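Long-range contacts in periplasmic solute binding protein (Pectobacterium atrosepticum, PDB 4RY1), which probably captures a sugar or related solute in the periplasm and delivers it to an ABC-type importer: residues A[6-11]-A[60-65]; A[159-164]-A[216-221]; A[193-198]-A[404-409]; A[92-97]-A[325-330]; A[114-119]-A[248-253]. One frame throughout, in Å; residues are numbered along the deposited sequence.

Contact 1: A[6-11]-A[60-65]. With ACT (acetate ion), chain F.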
# COMPACT_ATOMS: atom_id res chain seq x y z
N ARG A 6 -10.66 4.47 23.38
CA ARG A 6 -9.58 5.18 22.71
C ARG A 6 -9.40 4.62 21.31
O ARG A 6 -9.56 3.41 21.10
CB ARG A 6 -8.27 4.97 23.48
CG ARG A 6 -8.26 5.58 24.86
CD ARG A 6 -7.16 4.97 25.70
NE ARG A 6 -5.88 5.10 25.02
CZ ARG A 6 -4.86 4.26 25.16
NH1 ARG A 6 -4.94 3.21 25.97
NH2 ARG A 6 -3.76 4.46 24.45
N ILE A 7 -9.14 5.49 20.35
CA ILE A 7 -8.91 5.08 18.94
C ILE A 7 -7.69 5.80 18.38
O ILE A 7 -7.57 7.02 18.51
CB ILE A 7 -10.16 5.31 18.03
CG1 ILE A 7 -9.86 4.93 16.59
CG2 ILE A 7 -10.67 6.72 18.14
CD1 ILE A 7 -11.10 4.84 15.72
N SER A 8 -6.77 5.03 17.80
CA SER A 8 -5.63 5.57 17.10
C SER A 8 -5.64 5.34 15.60
O SER A 8 -6.13 4.32 15.10
CB SER A 8 -4.31 5.04 17.67
OG SER A 8 -4.10 3.64 17.43
N TRP A 9 -5.04 6.29 14.90
CA TRP A 9 -4.80 6.16 13.47
C TRP A 9 -3.69 7.10 13.02
O TRP A 9 -3.25 7.94 13.79
CB TRP A 9 -6.10 6.42 12.65
CG TRP A 9 -6.51 7.88 12.60
CD1 TRP A 9 -6.16 8.79 11.66
CD2 TRP A 9 -7.30 8.58 13.56
NE1 TRP A 9 -6.72 10.00 11.94
CE2 TRP A 9 -7.41 9.91 13.11
CE3 TRP A 9 -7.93 8.21 14.75
CZ2 TRP A 9 -8.09 10.89 13.83
CZ3 TRP A 9 -8.62 9.18 15.46
CH2 TRP A 9 -8.72 10.51 14.98
N TRP A 10 -3.24 6.94 11.79
CA TRP A 10 -2.29 7.87 11.17
C TRP A 10 -2.88 8.43 9.89
O TRP A 10 -3.83 7.88 9.32
CB TRP A 10 -0.96 7.20 10.82
CG TRP A 10 -1.07 6.20 9.69
CD1 TRP A 10 -0.97 6.44 8.36
CD2 TRP A 10 -1.34 4.82 9.82
NE1 TRP A 10 -1.18 5.31 7.65
CE2 TRP A 10 -1.37 4.27 8.52
CE3 TRP A 10 -1.50 3.97 10.91
CZ2 TRP A 10 -1.61 2.93 8.29
CZ3 TRP A 10 -1.74 2.65 10.68
CH2 TRP A 10 -1.79 2.13 9.39
N GLY A 11 -2.25 9.48 9.40
CA GLY A 11 -2.61 10.07 8.11
C GLY A 11 -2.38 11.57 8.11
O GLY A 11 -1.75 12.11 9.00
N ASP A 60 -8.16 1.05 22.46
CA ASP A 60 -9.21 0.04 22.24
C ASP A 60 -9.38 -0.33 20.77
O ASP A 60 -9.63 -1.48 20.44
CB ASP A 60 -10.55 0.53 22.80
CG ASP A 60 -10.47 0.84 24.28
OD1 ASP A 60 -10.06 1.97 24.62
OD2 ASP A 60 -10.73 -0.07 25.07
N VAL A 61 -9.32 0.70 19.92
CA VAL A 61 -9.39 0.55 18.47
C VAL A 61 -8.12 1.11 17.85
O VAL A 61 -7.73 2.26 18.12
CB VAL A 61 -10.62 1.25 17.85
CG1 VAL A 61 -10.65 1.11 16.32
CG2 VAL A 61 -11.88 0.65 18.42
N MET A 62 -7.48 0.30 17.01
CA MET A 62 -6.24 0.71 16.35
C MET A 62 -6.38 0.58 14.84
O MET A 62 -6.77 -0.48 14.34
CB MET A 62 -5.09 -0.20 16.77
CG MET A 62 -4.75 -0.18 18.25
SD MET A 62 -3.94 -1.72 18.90
CE MET A 62 -5.47 -2.67 19.14
N ARG A 63 -5.95 1.60 14.11
CA ARG A 63 -5.63 1.38 12.69
C ARG A 63 -4.31 0.61 12.62
O ARG A 63 -3.36 0.97 13.31
CB ARG A 63 -5.51 2.68 11.92
CG ARG A 63 -5.45 2.52 10.40
CD ARG A 63 -5.01 3.81 9.73
NE ARG A 63 -4.87 3.68 8.28
CZ ARG A 63 -5.72 4.14 7.38
NH1 ARG A 63 -6.82 4.77 7.76
NH2 ARG A 63 -5.44 3.97 6.09
N ILE A 64 -4.27 -0.43 11.81
CA ILE A 64 -3.07 -1.21 11.61
C ILE A 64 -2.91 -1.54 10.14
O ILE A 64 -3.89 -1.58 9.39
CB ILE A 64 -3.05 -2.51 12.43
CG1 ILE A 64 -4.21 -3.43 12.04
CG2 ILE A 64 -3.01 -2.23 13.93
CD1 ILE A 64 -4.06 -4.83 12.60
N ASP A 65 -1.68 -1.71 9.70
CA ASP A 65 -1.40 -2.25 8.38
C ASP A 65 -1.54 -3.78 8.41
O ASP A 65 -1.16 -4.45 9.38
CB ASP A 65 -0.02 -1.81 7.89
CG ASP A 65 -0.05 -0.81 6.71
OD1 ASP A 65 -1.12 -0.43 6.19
OD2 ASP A 65 1.04 -0.40 6.31
C ACT F . -1.77 6.57 3.73
O ACT F . -1.63 6.98 4.91
OXT ACT F . -2.71 5.81 3.47
CH3 ACT F . -0.84 6.99 2.62
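R6 N donates to the side-chain carboxylate of D60, meeting OD1 on its anti side at 2.9 Å. Three backbone bonds between the parallel strands follow: V61 N to R6 O, S8 N to V61 O at 2.9 Å and R63 N to S8 O. The other D60 oxygen bonds S296, while the R6 guanidinium turns to E38. At the far end W10 and R63 cross at about a right angle. R63 runs extended from CG to NE, laying CD over the six-membered ring of W10, 3.5 Å from its centroid and 6° off the normal. R63 NE lies 3.3 Å from W10 CZ2, nearer the rim, and R63 CZ is off-centre, 4.8 Å from the same centroid, a cation-pi contact. W10 NE1 makes a weak bond of 3.2 Å to O of an acetate, probably from the crystallisation liquor, which R15 also binds. Between these ends I7 and V61 lie side by side, CD1 against CG1 at 3.8 Å, on the face covered by I23 of helix 13-29. Parallel strands joined through helices suit the alpha/beta lobe of a periplasmic binding protein; the indole probably helps to stabilise the buried guanidinium charge.

Contact 2: A[159-164]-A[216-221]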
# COMPACT_ATOMS: atom_id res chain seq x y z
N LEU A 159 8.62 7.20 -14.93
CA LEU A 159 8.23 6.65 -13.63
C LEU A 159 9.20 7.10 -12.53
O LEU A 159 10.41 7.09 -12.73
CB LEU A 159 8.25 5.12 -13.76
CG LEU A 159 7.87 4.24 -12.58
CD1 LEU A 159 6.45 4.53 -12.17
CD2 LEU A 159 8.07 2.75 -12.91
N GLY A 160 8.64 7.48 -11.37
CA GLY A 160 9.45 7.76 -10.19
C GLY A 160 9.45 6.59 -9.23
O GLY A 160 8.97 5.49 -9.51
N VAL A 161 10.06 6.84 -8.08
CA VAL A 161 10.20 5.89 -7.01
C VAL A 161 9.56 6.58 -5.81
O VAL A 161 10.00 7.64 -5.39
CB VAL A 161 11.67 5.57 -6.74
CG1 VAL A 161 11.85 4.61 -5.57
CG2 VAL A 161 12.31 4.96 -8.00
N ALA A 162 8.47 5.99 -5.32
CA ALA A 162 7.51 6.67 -4.46
C ALA A 162 8.07 7.17 -3.12
O ALA A 162 7.58 8.17 -2.59
CB ALA A 162 6.32 5.75 -4.23
N GLN A 163 9.05 6.46 -2.59
CA GLN A 163 9.71 6.86 -1.33
C GLN A 163 11.21 7.04 -1.52
O GLN A 163 11.99 7.01 -0.57
CB GLN A 163 9.36 5.86 -0.22
CG GLN A 163 7.87 5.88 0.14
CD GLN A 163 7.48 4.97 1.29
OE1 GLN A 163 8.19 4.86 2.27
NE2 GLN A 163 6.31 4.35 1.18
N GLY A 164 11.61 7.27 -2.78
CA GLY A 164 12.97 7.75 -3.09
C GLY A 164 14.05 6.79 -2.64
O GLY A 164 14.04 5.61 -2.98
N HIS A 216 16.53 4.62 -18.55
CA HIS A 216 15.94 5.92 -18.18
C HIS A 216 14.43 5.83 -17.94
O HIS A 216 13.69 6.78 -18.17
CB HIS A 216 16.26 7.00 -19.24
CG HIS A 216 16.34 8.40 -18.70
ND1 HIS A 216 15.27 9.27 -18.67
CD2 HIS A 216 17.39 9.09 -18.19
CE1 HIS A 216 15.65 10.42 -18.15
NE2 HIS A 216 16.93 10.34 -17.85
N VAL A 217 13.97 4.68 -17.43
CA VAL A 217 12.56 4.58 -17.03
C VAL A 217 12.34 5.24 -15.67
O VAL A 217 11.40 5.99 -15.48
CB VAL A 217 12.05 3.14 -17.02
CG1 VAL A 217 10.60 3.10 -16.56
CG2 VAL A 217 12.13 2.56 -18.42
N ILE A 218 13.22 4.91 -14.74
CA ILE A 218 13.23 5.52 -13.41
C ILE A 218 14.58 6.16 -13.13
O ILE A 218 15.59 5.72 -13.66
CB ILE A 218 12.95 4.48 -12.29
CG1 ILE A 218 14.11 3.50 -12.11
CG2 ILE A 218 11.61 3.78 -12.52
CD1 ILE A 218 13.88 2.49 -11.02
N PRO A 219 14.62 7.19 -12.27
CA PRO A 219 15.92 7.67 -11.81
C PRO A 219 16.57 6.70 -10.84
O PRO A 219 15.89 5.89 -10.22
CB PRO A 219 15.59 8.96 -11.05
CG PRO A 219 14.18 9.29 -11.42
CD PRO A 219 13.53 7.94 -11.64
N ASP A 220 17.89 6.82 -10.71
CA ASP A 220 18.64 5.96 -9.81
C ASP A 220 18.63 6.47 -8.38
O ASP A 220 18.02 7.49 -8.07
CB ASP A 220 20.06 5.71 -10.37
CG ASP A 220 20.97 6.92 -10.25
OD1 ASP A 220 20.58 7.94 -9.67
OD2 ASP A 220 22.09 6.82 -10.78
N GLN A 221 19.30 5.75 -7.50
CA GLN A 221 19.27 6.11 -6.08
C GLN A 221 20.14 7.34 -5.76
O GLN A 221 19.92 8.01 -4.74
CB GLN A 221 19.62 4.94 -5.18
CG GLN A 221 18.55 3.87 -5.19
CD GLN A 221 17.41 4.28 -4.31
OE1 GLN A 221 17.56 4.34 -3.09
NE2 GLN A 221 16.26 4.60 -4.90
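V217 reaches L159 twice. Its carbonyl O accepts a weak bond from L159 N, 3.1 Å long and bent to 135° at the hydrogen, and its CG1 touches L159 CB. It follows H216, where the chain leaves helix 199-214 through a Schellman motif.

I218 carries most of the apolar packing. It lies alongside L159, pointing the same way, and its CG2 branch meets L159 CD2 at 3.7 Å. In L159, CG anti to the backbone N (chi1 -179°) sets CG beside that methyl, where CB also lies. The CA of I218 also makes a CA-H...O contact of 3.3 Å to L159 O. Its other branch ends in CD1, which faces V161 CG2 at 4.2 Å.

P219 brings its ring carbon CD to 3.4 Å from L159 O, the same oxygen that meets I218. The two segments are both loops between helices, one leading from helix 138-152 to helix 169-183 and the other from helix 199-214 to helix 221-225, and here they pack together. F224 of the short helix packs on both V161 and P219.

D220 is the N-cap of that helix, its OD1 accepting from Y223 N. In Q221, in the first turn, chi2 (-79°) turns CD back; NE2 then donates to G164 O, a nearly straight bond of 3.1 Å. The oxygen lies in the plane of the Q221 amide, whereas the donor stands well above the plane of the G164 carbonyl. G164 closes a type I turn that begins at V161, and Q221 OE1 is taken by Q382 NE2.

Contact 3: A[193-198]-A[404-409]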
# COMPACT_ATOMS: atom_id res chain seq x y z
N GLN A 193 10.26 -20.70 4.93
CA GLN A 193 10.75 -19.49 5.62
C GLN A 193 11.88 -18.86 4.83
O GLN A 193 12.92 -18.49 5.39
CB GLN A 193 11.18 -19.82 7.04
CG GLN A 193 10.02 -20.45 7.77
CD GLN A 193 10.26 -20.85 9.20
OE1 GLN A 193 11.37 -20.76 9.73
NE2 GLN A 193 9.20 -21.32 9.84
N SER A 194 11.64 -18.71 3.53
CA SER A 194 12.68 -18.36 2.58
C SER A 194 12.15 -17.63 1.36
O SER A 194 10.95 -17.60 1.08
CB SER A 194 13.42 -19.63 2.10
OG SER A 194 14.07 -20.30 3.17
N ILE A 195 13.10 -17.03 0.65
CA ILE A 195 12.83 -16.51 -0.68
C ILE A 195 12.51 -17.71 -1.60
O ILE A 195 13.19 -18.74 -1.58
CB ILE A 195 14.04 -15.69 -1.20
CG1 ILE A 195 14.24 -14.40 -0.40
CG2 ILE A 195 13.90 -15.38 -2.69
CD1 ILE A 195 13.15 -13.36 -0.57
N ALA A 196 11.43 -17.58 -2.37
CA ALA A 196 10.97 -18.62 -3.30
C ALA A 196 11.73 -18.61 -4.63
O ALA A 196 11.83 -19.64 -5.33
CB ALA A 196 9.49 -18.49 -3.55
N TYR A 197 12.23 -17.44 -5.01
CA TYR A 197 13.05 -17.31 -6.22
C TYR A 197 14.35 -18.10 -6.06
O TYR A 197 14.97 -18.11 -5.00
CB TYR A 197 13.38 -15.84 -6.53
CG TYR A 197 12.22 -14.91 -6.81
CD1 TYR A 197 10.96 -15.37 -7.15
CD2 TYR A 197 12.41 -13.54 -6.75
CE1 TYR A 197 9.91 -14.49 -7.40
CE2 TYR A 197 11.37 -12.66 -6.99
CZ TYR A 197 10.12 -13.13 -7.31
OH TYR A 197 9.12 -12.23 -7.54
N SER A 198 14.74 -18.78 -7.13
CA SER A 198 16.07 -19.37 -7.22
C SER A 198 17.15 -18.29 -7.24
O SER A 198 16.87 -17.10 -7.44
CB SER A 198 16.18 -20.18 -8.51
OG SER A 198 16.11 -19.32 -9.64
N ARG A 404 18.10 -15.06 5.97
CA ARG A 404 18.32 -14.88 7.43
C ARG A 404 17.18 -14.09 8.07
O ARG A 404 16.70 -14.47 9.12
CB ARG A 404 19.68 -14.22 7.74
CG ARG A 404 20.89 -15.09 7.38
CD ARG A 404 22.22 -14.45 7.74
NE ARG A 404 22.68 -13.39 6.83
CZ ARG A 404 23.27 -13.60 5.65
NH1 ARG A 404 23.45 -14.83 5.18
NH2 ARG A 404 23.67 -12.56 4.92
N ILE A 405 16.76 -13.00 7.43
CA ILE A 405 15.67 -12.17 7.96
C ILE A 405 14.38 -12.98 8.08
O ILE A 405 13.71 -12.95 9.10
CB ILE A 405 15.42 -10.93 7.09
CG1 ILE A 405 16.58 -9.95 7.23
CG2 ILE A 405 14.11 -10.24 7.46
CD1 ILE A 405 16.72 -8.96 6.09
N LEU A 406 14.06 -13.71 7.02
CA LEU A 406 12.82 -14.50 6.97
C LEU A 406 12.77 -15.64 7.97
O LEU A 406 11.71 -15.97 8.49
CB LEU A 406 12.54 -14.98 5.54
CG LEU A 406 12.25 -13.87 4.52
CD1 LEU A 406 12.07 -14.48 3.15
CD2 LEU A 406 11.02 -13.02 4.83
N LYS A 407 13.91 -16.23 8.27
CA LYS A 407 13.93 -17.29 9.29
C LYS A 407 13.60 -16.75 10.68
O LYS A 407 13.06 -17.45 11.53
CB LYS A 407 15.27 -18.00 9.27
CG LYS A 407 15.25 -19.13 8.26
CD LYS A 407 14.70 -20.38 8.92
CE LYS A 407 14.18 -21.42 7.94
NZ LYS A 407 13.42 -22.49 8.67
N ARG A 408 13.92 -15.48 10.89
CA ARG A 408 13.53 -14.76 12.10
C ARG A 408 12.06 -14.34 12.09
O ARG A 408 11.34 -14.49 13.07
CB ARG A 408 14.43 -13.54 12.32
CG ARG A 408 15.55 -13.78 13.32
CD ARG A 408 16.30 -12.51 13.67
NE ARG A 408 16.93 -11.87 12.52
CZ ARG A 408 16.52 -10.74 11.95
NH1 ARG A 408 15.44 -10.11 12.41
NH2 ARG A 408 17.17 -10.25 10.90
N ALA A 409 11.64 -13.79 10.95
CA ALA A 409 10.32 -13.17 10.82
C ALA A 409 9.17 -14.16 10.67
O ALA A 409 8.07 -13.95 11.18
CB ALA A 409 10.32 -12.22 9.63
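Q193 and K407 bring their CA atoms to 5.3 Å where a two-stranded antiparallel hairpin, with Q193 and S194 forming a G1 bulge opposite D189, passes the last turns of helix 391-409. The side chains of this pair cross at about a right angle. K407 bends at chi2 (-87°), which turns CD back toward Q193; CE then lies 3.5 Å from Q193 CB, and NZ donates to Q193 OE1 at 2.9 Å. The ammonium comes from above the plane of the amide, 55° out of it. L406 meets the backbone instead: its CB sits 3.5 Å from Q193 O, and its CD1 branch lies 3.6 Å from S194 C, close to I195 N as well. That same CD1 touches I195 CD1 at 4.0 Å, the two side chains crossing at about a right angle. I195 continues onto L399 and A402 earlier in the helix, and its N donates to the side chain of N403. L406 also packs on L373 of helix 371-385. The contact therefore grades from leucine and isoleucine packing inside to one charged-to-neutral bond at the surface; K407 is exposed, and solvent would be expected to share in solvating its ammonium.

Contact 4: A[92-97]-A[325-330]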
# COMPACT_ATOMS: atom_id res chain seq x y z
N GLY A 92 -21.13 -10.09 7.64
CA GLY A 92 -21.77 -10.62 6.42
C GLY A 92 -21.87 -9.62 5.28
O GLY A 92 -22.05 -10.02 4.13
N ASP A 93 -21.73 -8.33 5.58
CA ASP A 93 -21.71 -7.29 4.53
C ASP A 93 -20.40 -7.21 3.75
O ASP A 93 -20.38 -6.68 2.63
CB ASP A 93 -21.94 -5.90 5.10
CG ASP A 93 -23.36 -5.68 5.59
OD1 ASP A 93 -24.28 -6.44 5.22
OD2 ASP A 93 -23.54 -4.72 6.37
N PHE A 94 -19.32 -7.72 4.34
CA PHE A 94 -17.98 -7.56 3.79
C PHE A 94 -17.61 -8.71 2.87
O PHE A 94 -18.04 -9.84 3.10
CB PHE A 94 -16.94 -7.39 4.90
CG PHE A 94 -17.10 -6.10 5.66
CD1 PHE A 94 -18.00 -6.03 6.70
CD2 PHE A 94 -16.39 -4.96 5.31
CE1 PHE A 94 -18.19 -4.86 7.39
CE2 PHE A 94 -16.59 -3.78 6.02
CZ PHE A 94 -17.47 -3.73 7.06
N PRO A 95 -16.82 -8.43 1.85
CA PRO A 95 -16.47 -9.51 0.94
C PRO A 95 -15.73 -10.62 1.69
O PRO A 95 -14.80 -10.32 2.44
CB PRO A 95 -15.57 -8.83 -0.08
CG PRO A 95 -15.97 -7.39 -0.03
CD PRO A 95 -16.28 -7.14 1.41
N PRO A 96 -16.15 -11.88 1.54
CA PRO A 96 -15.45 -12.94 2.27
C PRO A 96 -13.95 -12.97 2.04
O PRO A 96 -13.18 -13.24 2.97
CB PRO A 96 -16.08 -14.21 1.72
CG PRO A 96 -17.45 -13.80 1.33
CD PRO A 96 -17.37 -12.37 0.88
N ASN A 97 -13.54 -12.72 0.81
CA ASN A 97 -12.11 -12.69 0.49
C ASN A 97 -11.37 -11.61 1.30
O ASN A 97 -10.23 -11.82 1.71
CB ASN A 97 -11.87 -12.48 -1.02
CG ASN A 97 -12.19 -13.72 -1.84
OD1 ASN A 97 -12.45 -14.80 -1.29
ND2 ASN A 97 -12.15 -13.57 -3.17
N MET A 325 -11.43 3.32 -1.15
CA MET A 325 -12.77 2.86 -1.53
C MET A 325 -13.32 1.88 -0.49
O MET A 325 -12.71 0.84 -0.26
CB MET A 325 -12.72 2.20 -2.91
CG MET A 325 -12.43 3.18 -4.03
SD MET A 325 -13.81 4.24 -4.65
CE MET A 325 -14.55 3.05 -5.85
N PRO A 326 -14.44 2.20 0.17
CA PRO A 326 -14.89 1.38 1.31
C PRO A 326 -14.99 -0.10 1.00
O PRO A 326 -15.52 -0.49 -0.05
CB PRO A 326 -16.26 1.93 1.61
CG PRO A 326 -16.12 3.38 1.28
CD PRO A 326 -15.24 3.44 0.07
N ALA A 327 -14.52 -0.91 1.94
CA ALA A 327 -14.60 -2.35 1.82
C ALA A 327 -16.05 -2.85 1.77
O ALA A 327 -16.36 -3.83 1.10
CB ALA A 327 -13.86 -3.01 2.99
N ASN A 328 -16.93 -2.19 2.51
CA ASN A 328 -18.36 -2.56 2.53
C ASN A 328 -19.01 -2.07 1.23
O ASN A 328 -19.04 -0.86 1.00
CB ASN A 328 -19.05 -1.89 3.71
CG ASN A 328 -20.50 -2.34 3.86
OD1 ASN A 328 -21.10 -2.82 2.90
ND2 ASN A 328 -21.03 -2.26 5.07
N PRO A 329 -19.53 -2.98 0.37
CA PRO A 329 -20.10 -2.50 -0.89
C PRO A 329 -21.28 -1.54 -0.69
O PRO A 329 -21.51 -0.71 -1.55
CB PRO A 329 -20.55 -3.79 -1.61
CG PRO A 329 -20.60 -4.84 -0.57
CD PRO A 329 -19.64 -4.45 0.51
N LYS A 330 -22.02 -1.66 0.41
CA LYS A 330 -23.14 -0.74 0.66
C LYS A 330 -22.63 0.67 0.91
O LYS A 330 -23.27 1.66 0.56
CB LYS A 330 -23.98 -1.20 1.85
CG LYS A 330 -24.63 -2.54 1.61
CD LYS A 330 -25.43 -2.96 2.82
CE LYS A 330 -26.32 -4.14 2.51
NZ LYS A 330 -26.95 -4.62 3.77
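F94 and P95 pack against A327 and N328 where two helix starts meet: P95 is the N-cap of helix 96-100 and N328 the N-cap of helix 329-337. The buried part is formed by F94, A327 and N328. The F94 ring presents its edge to A327, CD2 lying 3.9 Å from CB with that methyl near the ring plane. Its CE2 is equally close to N328 CB, the two side chains crossing at about a right angle. N328 ND2 is bonded to S311, which F94 also touches. At the border of this part, P95 CD rests 3.3 Å from A327 O, and in the reverse sense P329 CD rests 3.2 Å from D93 O, so each proline ring meets a carbonyl of the other segment.

Toward solvent the fit is looser. D93 and K330 cross at about a right angle in a long salt bridge, OD1 to NZ 3.5 Å, with the lysine extended beyond CG and exposed. D93 OD2 comes no nearer than 3.7 Å to N328 ND2. The link between the segments is thus packing and charge, while the capping bond stays within one of them: N328 has CG anti to its backbone N (chi1 -175°), and OD1 accepts from K330 N at 2.9 Å.

Contact 5: A[114-119]-A[248-253]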
# COMPACT_ATOMS: atom_id res chain seq x y z
N SER A 114 -10.65 -0.72 3.63
CA SER A 114 -10.76 -0.75 2.18
C SER A 114 -9.74 -1.75 1.67
O SER A 114 -8.72 -2.01 2.32
CB SER A 114 -10.52 0.61 1.56
OG SER A 114 -9.24 1.07 1.84
N MET A 115 -10.00 -2.29 0.48
CA MET A 115 -9.02 -3.03 -0.28
C MET A 115 -8.33 -2.03 -1.18
O MET A 115 -8.92 -1.00 -1.56
CB MET A 115 -9.68 -4.19 -1.05
CG MET A 115 -10.25 -5.29 -0.14
SD MET A 115 -9.11 -6.13 1.06
CE MET A 115 -8.12 -7.00 -0.16
N THR A 116 -7.10 -2.34 -1.56
CA THR A 116 -6.32 -1.49 -2.45
C THR A 116 -5.39 -2.35 -3.31
O THR A 116 -5.07 -3.49 -2.95
CB THR A 116 -5.53 -0.43 -1.65
OG1 THR A 116 -4.99 0.55 -2.54
CG2 THR A 116 -4.39 -1.02 -0.85
N SER A 117 -5.05 -1.81 -4.47
CA SER A 117 -4.20 -2.48 -5.45
C SER A 117 -3.12 -1.54 -5.90
O SER A 117 -3.33 -0.32 -5.92
CB SER A 117 -5.00 -2.93 -6.66
OG SER A 117 -6.07 -3.79 -6.29
N ARG A 118 -1.97 -2.11 -6.26
CA ARG A 118 -0.92 -1.35 -6.94
C ARG A 118 -1.34 -1.09 -8.40
O ARG A 118 -1.73 -2.01 -9.11
CB ARG A 118 0.40 -2.12 -6.97
CG ARG A 118 1.15 -2.28 -5.67
CD ARG A 118 1.86 -1.00 -5.27
NE ARG A 118 2.70 -1.17 -4.08
CZ ARG A 118 3.47 -0.24 -3.55
NH1 ARG A 118 3.57 0.96 -4.09
NH2 ARG A 118 4.13 -0.51 -2.43
N SER A 119 -1.24 0.15 -8.85
CA SER A 119 -1.49 0.48 -10.25
C SER A 119 -0.68 1.71 -10.64
O SER A 119 -0.15 2.42 -9.80
CB SER A 119 -2.99 0.62 -10.51
OG SER A 119 -3.57 1.62 -9.70
N LEU A 248 1.59 3.16 -7.38
CA LEU A 248 1.07 3.40 -6.03
C LEU A 248 0.00 2.41 -5.66
O LEU A 248 -0.76 1.96 -6.51
CB LEU A 248 0.42 4.78 -5.95
CG LEU A 248 1.34 5.96 -6.23
CD1 LEU A 248 0.52 7.25 -6.26
CD2 LEU A 248 2.48 6.04 -5.22
N TRP A 249 -0.14 2.14 -4.36
CA TRP A 249 -1.42 1.61 -3.87
C TRP A 249 -2.49 2.66 -4.20
O TRP A 249 -2.27 3.86 -3.98
CB TRP A 249 -1.39 1.38 -2.37
CG TRP A 249 -0.47 0.32 -1.91
CD1 TRP A 249 0.64 0.47 -1.12
CD2 TRP A 249 -0.58 -1.09 -2.17
NE1 TRP A 249 1.21 -0.75 -0.88
CE2 TRP A 249 0.48 -1.72 -1.52
CE3 TRP A 249 -1.50 -1.89 -2.89
CZ2 TRP A 249 0.68 -3.11 -1.58
CZ3 TRP A 249 -1.30 -3.26 -2.95
CH2 TRP A 249 -0.22 -3.85 -2.29
N ASP A 250 -3.67 2.25 -4.66
CA ASP A 250 -4.69 3.27 -4.96
C ASP A 250 -5.08 4.09 -3.71
O ASP A 250 -5.50 5.23 -3.83
CB ASP A 250 -5.89 2.76 -5.78
CG ASP A 250 -6.58 1.56 -5.17
OD1 ASP A 250 -7.04 1.68 -4.01
OD2 ASP A 250 -6.71 0.52 -5.86
N SER A 251 -4.86 3.51 -2.53
CA SER A 251 -5.10 4.20 -1.25
C SER A 251 -4.11 5.35 -0.98
O SER A 251 -4.31 6.13 -0.05
CB SER A 251 -5.03 3.18 -0.11
OG SER A 251 -3.76 2.59 -0.05
N ALA A 252 -3.07 5.45 -1.80
CA ALA A 252 -2.08 6.54 -1.69
C ALA A 252 -2.30 7.66 -2.71
O ALA A 252 -1.60 8.66 -2.70
CB ALA A 252 -0.68 5.98 -1.89
N ILE A 253 -3.23 7.46 -3.63
CA ILE A 253 -3.46 8.45 -4.68
C ILE A 253 -3.75 9.84 -4.13
O ILE A 253 -3.18 10.81 -4.61
CB ILE A 253 -4.58 7.98 -5.64
CG1 ILE A 253 -4.06 6.80 -6.49
CG2 ILE A 253 -5.09 9.13 -6.50
CD1 ILE A 253 -5.15 6.07 -7.25
O HOH W 1 -9.07 1.79 -1.98
O HOH W 2 -8.01 -2.03 -5.56
O HOH W 3 -5.66 0.38 -8.40
O HOH W 4 -2.82 3.59 -7.70
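T116 and D250 slide past each other in opposite directions, and their polar ends carry the side-chain hydrogen bonds. T116 OG1 donates to D250 OD1 at 2.8 Å, while S117 N donates to D250 OD2 at 3.2 Å; both come from above the carboxylate plane.

One water joins M115 O to D250 OD1, another S117 OG to OD2; a third lies within bonding distance of S119 OG and OD2. OD1 is thus held by T116 OG1 and one water, OD2 by S117 N and water.

Backbone bonds then set the pairing. Strands 107-123 and 245-249 are antiparallel neighbours in the central mixed sheet: S119 and L248 form a hydrogen-bonded pair, S119 N to L248 O 3.0 Å and L248 N to S119 O 3.1 Å, R118 and W249 a non-hydrogen-bonded one. D250 N to S117 O, 2.9 Å, follows as the chain turns off toward helix 253-257.

On the face bearing R118 and W249, R118 bends at chi2 (-77°) and lies over the indole, its guanidinium 32° from the ring plane. R118 CZ is 3.8 Å from the centroid of the five-membered ring, a cation-pi contact, and CG is 3.8 Å from that of the six-membered ring. NH1 bonds Y247 O.

Overall arrangement
Contact 5 lies closest to the middle of the chain, about 6 Å from its centre, and shares the mixed sheet with contact 1, their centres about 19 Å apart. Contacts 1 and 2 sit on opposite sides of the chain's centre, with their own centres about 31 Å apart. Contact 5 touches contact 4 through S114 with M325 and A327, and contact 2 through A162 and L248. Contact 1 closes first along the chain; contact 2 nests inside the loop of contact 5, itself nested in that of contact 4, whereas contact 3 crosses all three, bringing the C-terminal helix 391-409 back to strand 194-195. Such repeated returns of the chain fit a two-lobed solute-binding protein with crossovers between its lobes.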